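Local coordinates for protein mannitol dehydrogenase (Pseudomonas fluorescens, PDB 1M2W) that probably oxidises D-mannitol at C2 to fructose with NAD(+) as the hydride acceptor, working as a single chain, at residues M228-T233 / E259-W264. Residues are numbered along the deposited sequence; the frame is centred on the assembly and turned at random.
With NAD (nicotinamide-adenine-dinucleotide), chain C; MTL (D-mannitol), chain D.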
HETATM    1  N   MSE A 228       3.234 -10.434   2.789  1.00 10.68           N
HETATM    2  CA  MSE A 228       3.633  -9.220   3.523  1.00 12.23           C
HETATM    3  C   MSE A 228       4.572  -8.572   2.506  1.00 10.29           C
HETATM    4  O   MSE A 228       5.456  -9.262   1.905  1.00 11.60           O
HETATM    5  CB  MSE A 228       4.414  -9.540   4.816  1.00 11.80           C
HETATM    6  CG  MSE A 228       4.822  -8.317   5.611  1.00 13.92           C
HETATM    7 SE   MSE A 228       6.538  -7.628   5.055  1.00 15.39          SE
HETATM    8  CE  MSE A 228       7.615  -8.706   6.348  1.00  9.74           C
ATOM      9  N   VAL A 229       4.390  -7.275   2.261  1.00 10.14           N
ATOM     10  CA  VAL A 229       5.187  -6.563   1.277  1.00  8.65           C
ATOM     11  C   VAL A 229       5.751  -5.307   1.937  1.00 12.24           C
ATOM     12  O   VAL A 229       5.059  -4.681   2.710  1.00  9.57           O
ATOM     13  CB  VAL A 229       4.304  -6.154   0.070  1.00 11.80           C
ATOM     14  CG1 VAL A 229       3.833  -7.447  -0.653  1.00 12.57           C
ATOM     15  CG2 VAL A 229       3.085  -5.345   0.552  1.00  9.29           C
ATOM     16  N   ASP A 230       6.991  -4.938   1.621  1.00  9.87           N
ATOM     17  CA  ASP A 230       7.583  -3.777   2.298  1.00 12.14           C
ATOM     18  C   ASP A 230       8.653  -3.047   1.471  1.00 10.20           C
ATOM     19  O   ASP A 230       9.629  -3.666   1.040  1.00 11.78           O
ATOM     20  CB  ASP A 230       8.251  -4.266   3.621  1.00 10.43           C
ATOM     21  CG  ASP A 230       8.741  -3.118   4.544  1.00 11.82           C
ATOM     22  OD1 ASP A 230       8.482  -1.931   4.249  1.00 11.49           O
ATOM     23  OD2 ASP A 230       9.389  -3.419   5.579  1.00 12.01           O
ATOM     24  N   ARG A 231       8.419  -1.753   1.210  1.00 11.56           N
ATOM     25  CA  ARG A 231       9.420  -0.889   0.607  1.00  9.49           C
ATOM     26  C   ARG A 231       8.855   0.536   0.632  1.00 12.17           C
ATOM     27  O   ARG A 231       7.810   0.792   0.027  1.00 12.40           O
ATOM     28  CB  ARG A 231       9.761  -1.248  -0.839  1.00 10.77           C
ATOM     29  CG  ARG A 231      11.029  -0.464  -1.286  1.00 13.60           C
ATOM     30  CD  ARG A 231      11.646  -0.967  -2.563  1.00 12.13           C
ATOM     31  NE  ARG A 231      13.108  -0.795  -2.521  1.00 13.54           N
ATOM     32  CZ  ARG A 231      13.951  -1.283  -3.423  1.00 13.67           C
ATOM     33  NH1 ARG A 231      13.509  -1.961  -4.470  1.00 12.41           N
ATOM     34  NH2 ARG A 231      15.270  -1.140  -3.249  1.00 16.07           N
ATOM     35  N   ILE A 232       9.514   1.450   1.364  1.00 12.60           N
ATOM     36  CA  ILE A 232       9.024   2.822   1.426  1.00 11.42           C
ATOM     37  C   ILE A 232       9.269   3.482   0.070  1.00 13.28           C
ATOM     38  O   ILE A 232      10.391   3.502  -0.449  1.00 12.49           O
ATOM     39  CB  ILE A 232       9.700   3.568   2.564  1.00  9.88           C
ATOM     40  CG1 ILE A 232       9.266   2.921   3.905  1.00 11.20           C
ATOM     41  CG2 ILE A 232       9.343   5.069   2.520  1.00 11.28           C
ATOM     42  CD1 ILE A 232      10.121   3.408   5.095  1.00 11.86           C
ATOM     43  N   THR A 233       8.195   4.017  -0.497  1.00 12.05           N
ATOM     44  CA  THR A 233       8.223   4.635  -1.832  1.00 13.17           C
ATOM     45  C   THR A 233       7.436   5.955  -1.796  1.00 14.07           C
ATOM     46  O   THR A 233       6.205   5.952  -1.788  1.00 14.04           O
ATOM     47  CB  THR A 233       7.535   3.644  -2.852  1.00 15.17           C
ATOM     48  OG1 THR A 233       8.175   2.355  -2.746  1.00 18.73           O
ATOM     49  CG2 THR A 233       7.689   4.140  -4.309  1.00 13.86           C
ATOM     50  N   GLU A 259      13.477   3.540  -0.903  1.00 10.76           N
ATOM     51  CA  GLU A 259      14.596   3.331   0.031  1.00 10.31           C
ATOM     52  C   GLU A 259      15.333   2.055  -0.404  1.00 13.02           C
ATOM     53  O   GLU A 259      14.813   1.254  -1.196  1.00 12.31           O
ATOM     54  CB  GLU A 259      14.059   3.107   1.458  1.00 11.07           C
ATOM     55  CG  GLU A 259      13.166   1.829   1.493  1.00 10.88           C
ATOM     56  CD  GLU A 259      12.713   1.485   2.907  1.00 12.70           C
ATOM     57  OE1 GLU A 259      11.633   0.882   3.067  1.00 11.26           O
ATOM     58  OE2 GLU A 259      13.470   1.792   3.865  1.00 11.96           O
ATOM     59  N   PRO A 260      16.565   1.852   0.095  1.00 13.31           N
ATOM     60  CA  PRO A 260      17.319   0.651  -0.272  1.00 15.02           C
ATOM     61  C   PRO A 260      16.666  -0.647   0.222  1.00 14.63           C
ATOM     62  O   PRO A 260      16.677  -1.658  -0.483  1.00 14.86           O
ATOM     63  CB  PRO A 260      18.675   0.866   0.426  1.00 17.46           C
ATOM     64  CG  PRO A 260      18.823   2.346   0.447  1.00 18.60           C
ATOM     65  CD  PRO A 260      17.434   2.839   0.780  1.00 14.32           C
ATOM     66  N   PHE A 261      16.107  -0.619   1.429  1.00 14.14           N
ATOM     67  CA  PHE A 261      15.529  -1.836   2.017  1.00 14.19           C
ATOM     68  C   PHE A 261      14.316  -2.315   1.238  1.00 13.50           C
ATOM     69  O   PHE A 261      13.546  -1.498   0.758  1.00 12.79           O
ATOM     70  CB  PHE A 261      15.089  -1.599   3.456  1.00 12.38           C
ATOM     71  CG  PHE A 261      14.467  -2.822   4.100  1.00 15.92           C
ATOM     72  CD1 PHE A 261      15.280  -3.839   4.617  1.00 19.54           C
ATOM     73  CD2 PHE A 261      13.084  -2.986   4.147  1.00 14.65           C
ATOM     74  CE1 PHE A 261      14.704  -5.014   5.180  1.00 20.94           C
ATOM     75  CE2 PHE A 261      12.512  -4.150   4.712  1.00 16.33           C
ATOM     76  CZ  PHE A 261      13.326  -5.149   5.224  1.00 18.04           C
ATOM     77  N   VAL A 262      14.168  -3.631   1.097  1.00 12.32           N
ATOM     78  CA  VAL A 262      12.998  -4.153   0.395  1.00 13.01           C
ATOM     79  C   VAL A 262      12.743  -5.561   0.947  1.00 13.96           C
ATOM     80  O   VAL A 262      13.699  -6.271   1.314  1.00 13.13           O
ATOM     81  CB  VAL A 262      13.214  -4.132  -1.162  1.00 13.04           C
ATOM     82  CG1 VAL A 262      14.378  -5.076  -1.608  1.00 13.89           C
ATOM     83  CG2 VAL A 262      11.873  -4.554  -1.875  1.00 11.39           C
ATOM     84  N   GLN A 263      11.480  -5.949   1.075  1.00 10.77           N
ATOM     85  CA  GLN A 263      11.173  -7.290   1.589  1.00 12.68           C
ATOM     86  C   GLN A 263       9.868  -7.804   1.001  1.00 11.10           C
ATOM     87  O   GLN A 263       8.968  -7.010   0.727  1.00 11.82           O
ATOM     88  CB  GLN A 263      11.056  -7.245   3.120  1.00 10.28           C
ATOM     89  CG  GLN A 263      10.874  -8.664   3.719  1.00 11.86           C
ATOM     90  CD  GLN A 263      11.168  -8.751   5.215  1.00 14.10           C
ATOM     91  OE1 GLN A 263      11.111  -7.752   5.939  1.00 12.86           O
ATOM     92  NE2 GLN A 263      11.488  -9.990   5.689  1.00 15.67           N
ATOM     93  N   TRP A 264       9.780  -9.115   0.788  1.00 10.23           N
ATOM     94  CA  TRP A 264       8.541  -9.689   0.257  1.00 10.33           C
ATOM     95  C   TRP A 264       8.459 -11.119   0.831  1.00 11.49           C
ATOM     96  O   TRP A 264       9.371 -11.929   0.604  1.00 13.85           O
ATOM     97  CB  TRP A 264       8.617  -9.735  -1.269  1.00 10.18           C
ATOM     98  CG  TRP A 264       7.293 -10.114  -1.966  1.00 10.52           C
ATOM     99  CD1 TRP A 264       6.082 -10.375  -1.376  1.00 11.19           C
ATOM    100  CD2 TRP A 264       7.101 -10.217  -3.372  1.00 10.46           C
ATOM    101  NE1 TRP A 264       5.118 -10.636  -2.374  1.00 10.91           N
ATOM    102  CE2 TRP A 264       5.742 -10.536  -3.601  1.00 12.24           C
ATOM    103  CE3 TRP A 264       7.962 -10.064  -4.477  1.00 11.81           C
ATOM    104  CZ2 TRP A 264       5.211 -10.705  -4.913  1.00 11.68           C
ATOM    105  CZ3 TRP A 264       7.459 -10.235  -5.769  1.00 13.47           C
ATOM    106  CH2 TRP A 264       6.075 -10.553  -5.978  1.00 15.19           C
TER
HETATM  107  PA  NAD C5500       0.426   5.430  -6.159  0.80 32.27           P
HETATM  108  O1A NAD C5500      -0.437   6.514  -5.762  0.80 32.16           O
HETATM  109  O2A NAD C5500       1.793   5.604  -6.841  0.80 20.03           O
HETATM  110  O5B NAD C5500      -0.425   4.419  -7.093  0.80 30.88           O
HETATM  111  C5B NAD C5500      -1.666   3.867  -6.579  0.80 31.65           C
HETATM  112  C4B NAD C5500      -2.119   2.997  -7.788  0.80 31.85           C
HETATM  113  O4B NAD C5500      -3.406   2.348  -7.375  0.80 33.13           O
HETATM  114  C3B NAD C5500      -2.550   3.795  -9.039  0.80 33.75           C
HETATM  115  O3B NAD C5500      -2.307   2.897 -10.107  0.80 33.65           O
HETATM  116  C2B NAD C5500      -4.026   4.068  -8.790  0.80 33.73           C
HETATM  117  O2B NAD C5500      -4.790   4.525  -9.918  0.80 35.98           O
HETATM  118  C1B NAD C5500      -4.456   2.686  -8.298  0.80 34.36           C
HETATM  119  N9A NAD C5500      -5.722   2.700  -7.611  0.80 34.95           N
HETATM  120  C8A NAD C5500      -6.227   3.508  -6.607  0.80 33.68           C
HETATM  121  N7A NAD C5500      -7.448   3.174  -6.212  0.80 34.10           N
HETATM  122  C5A NAD C5500      -7.744   2.073  -7.026  0.80 34.60           C
HETATM  123  C6A NAD C5500      -8.893   1.279  -7.064  0.80 35.16           C
HETATM  124  N6A NAD C5500      -9.970   1.423  -6.287  0.80 35.88           N
HETATM  125  N1A NAD C5500      -8.922   0.222  -8.012  0.80 33.81           N
HETATM  126  C2A NAD C5500      -7.835  -0.020  -8.875  0.80 36.24           C
HETATM  127  N3A NAD C5500      -6.665   0.743  -8.855  0.80 34.59           N
HETATM  128  C4A NAD C5500      -6.681   1.787  -7.900  0.80 34.56           C
HETATM  129  O3  NAD C5500       0.690   4.544  -4.861  0.80 30.69           O
HETATM  130  PN  NAD C5500       1.724   3.400  -4.449  0.80 29.50           P
HETATM  131  O1N NAD C5500       2.947   3.962  -3.811  0.80 25.43           O
HETATM  132  O2N NAD C5500       1.915   2.579  -5.657  0.80 29.99           O
HETATM  133  O5D NAD C5500       0.869   2.617  -3.312  0.80 31.48           O
HETATM  134  C5D NAD C5500      -0.162   1.699  -3.812  0.80 30.52           C
HETATM  135  C4D NAD C5500      -0.488   0.633  -2.793  0.80 28.83           C
HETATM  136  O4D NAD C5500       0.496  -0.423  -2.648  0.80 31.37           O
HETATM  137  C3D NAD C5500      -0.811   1.097  -1.328  0.80 27.00           C
HETATM  138  O3D NAD C5500      -2.109   1.630  -1.210  0.80 24.33           O
HETATM  139  C2D NAD C5500      -0.504  -0.140  -0.462  0.80 26.31           C
HETATM  140  O2D NAD C5500      -1.589  -1.078  -0.204  0.80 16.11           O
HETATM  141  C1D NAD C5500       0.663  -0.761  -1.210  0.80 27.15           C
HETATM  142  N1N NAD C5500       1.981  -0.278  -0.718  0.80 26.87           N
HETATM  143  C2N NAD C5500       2.584   1.017  -0.909  0.80 23.86           C
HETATM  144  C3N NAD C5500       3.840   1.217  -0.282  0.80 22.10           C
HETATM  145  C7N NAD C5500       4.537   2.575  -0.377  0.80 22.48           C
HETATM  146  O7N NAD C5500       5.631   2.794   0.352  0.80  7.38           O
HETATM  147  N7N NAD C5500       3.951   3.471  -1.127  0.80 18.50           N
HETATM  148  C4N NAD C5500       4.445   0.163   0.497  0.80 25.83           C
HETATM  149  C5N NAD C5500       3.793  -1.088   0.626  0.80 22.32           C
HETATM  150  C6N NAD C5500       2.577  -1.317   0.037  0.80 26.74           C
HETATM  151  O1  MTL D5600       6.410  -0.813   3.132  1.00 12.24           O
HETATM  152  C1  MTL D5600       6.092   0.428   3.794  1.00 13.51           C
HETATM  153  C2  MTL D5600       4.723   0.873   3.281  1.00 13.99           C
HETATM  154  O2  MTL D5600       3.698  -0.117   3.574  1.00 14.40           O
HETATM  155  C3  MTL D5600       4.354   2.246   3.853  1.00 10.49           C
HETATM  156  O3  MTL D5600       5.233   3.229   3.230  1.00 11.27           O
HETATM  157  C4  MTL D5600       2.878   2.586   3.523  1.00 10.73           C
HETATM  158  O4  MTL D5600       2.754   2.957   2.146  1.00 11.76           O
HETATM  159  C5  MTL D5600       2.412   3.758   4.389  1.00 11.30           C
HETATM  160  O5  MTL D5600       2.388   3.373   5.762  1.00 12.36           O
HETATM  161  C6  MTL D5600       0.980   4.254   3.955  1.00 11.64           C
HETATM  162  O6  MTL D5600       0.513   5.164   4.948  1.00 12.55           O
HETATM  163  O   HOH W   1       9.456  -5.735   6.982  1.00 14.44           O
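R231 reaches across to backbone carbonyls: its NE gives a hydrogen bond of 3.0 Å to E259 O, nearly in line with that carbonyl, and NH2 adds weaker ones to the carbonyls of E259 and P260. V262 CB packs over one guanidinium face, offset toward its rim, and arginine suits the place because its several N-H groups also serve E87 and the carbonyl of A40. An alanine here removes the guanidinium and would probably leave these carbonyls and E87 without their mates and the 259-262 turn less firmly tied to the strand. E259 answers in the other direction. Its CG sits between backbone N and carbonyl carbon (chi1 62°), and the extended chain beyond carries OE1 to I232 N, 2.8 Å away and almost straight (167°), on the anti side of the carboxylate and somewhat out of its plane; E259 N returns a bond to I232 O. OE1 also lies 4.4 Å from D230 OD1, a like-charge approach that R361, salt-bridged to both, is likely to ease. D230 suits its place by dividing its carboxylate: OD1 takes the mannitol O1 hydroxyl at 2.6 Å, while OD2 faces the edge of the F261 ring and shares a water with Q263 OE1. Between D230 and Q263 run two backbone bonds of an antiparallel pair; next along, V229 CG1 lies beside W264 CD1, apolar against aromatic. Past the strand end, R231 N also binds mannitol O1, and T233 N holds the nicotinamide carboxamide oxygen O7N at 3.0 Å. An antiparallel strand pair thus runs out into a loop that lines the cofactor and substrate site of a Rossmann-type polyol dehydrogenase.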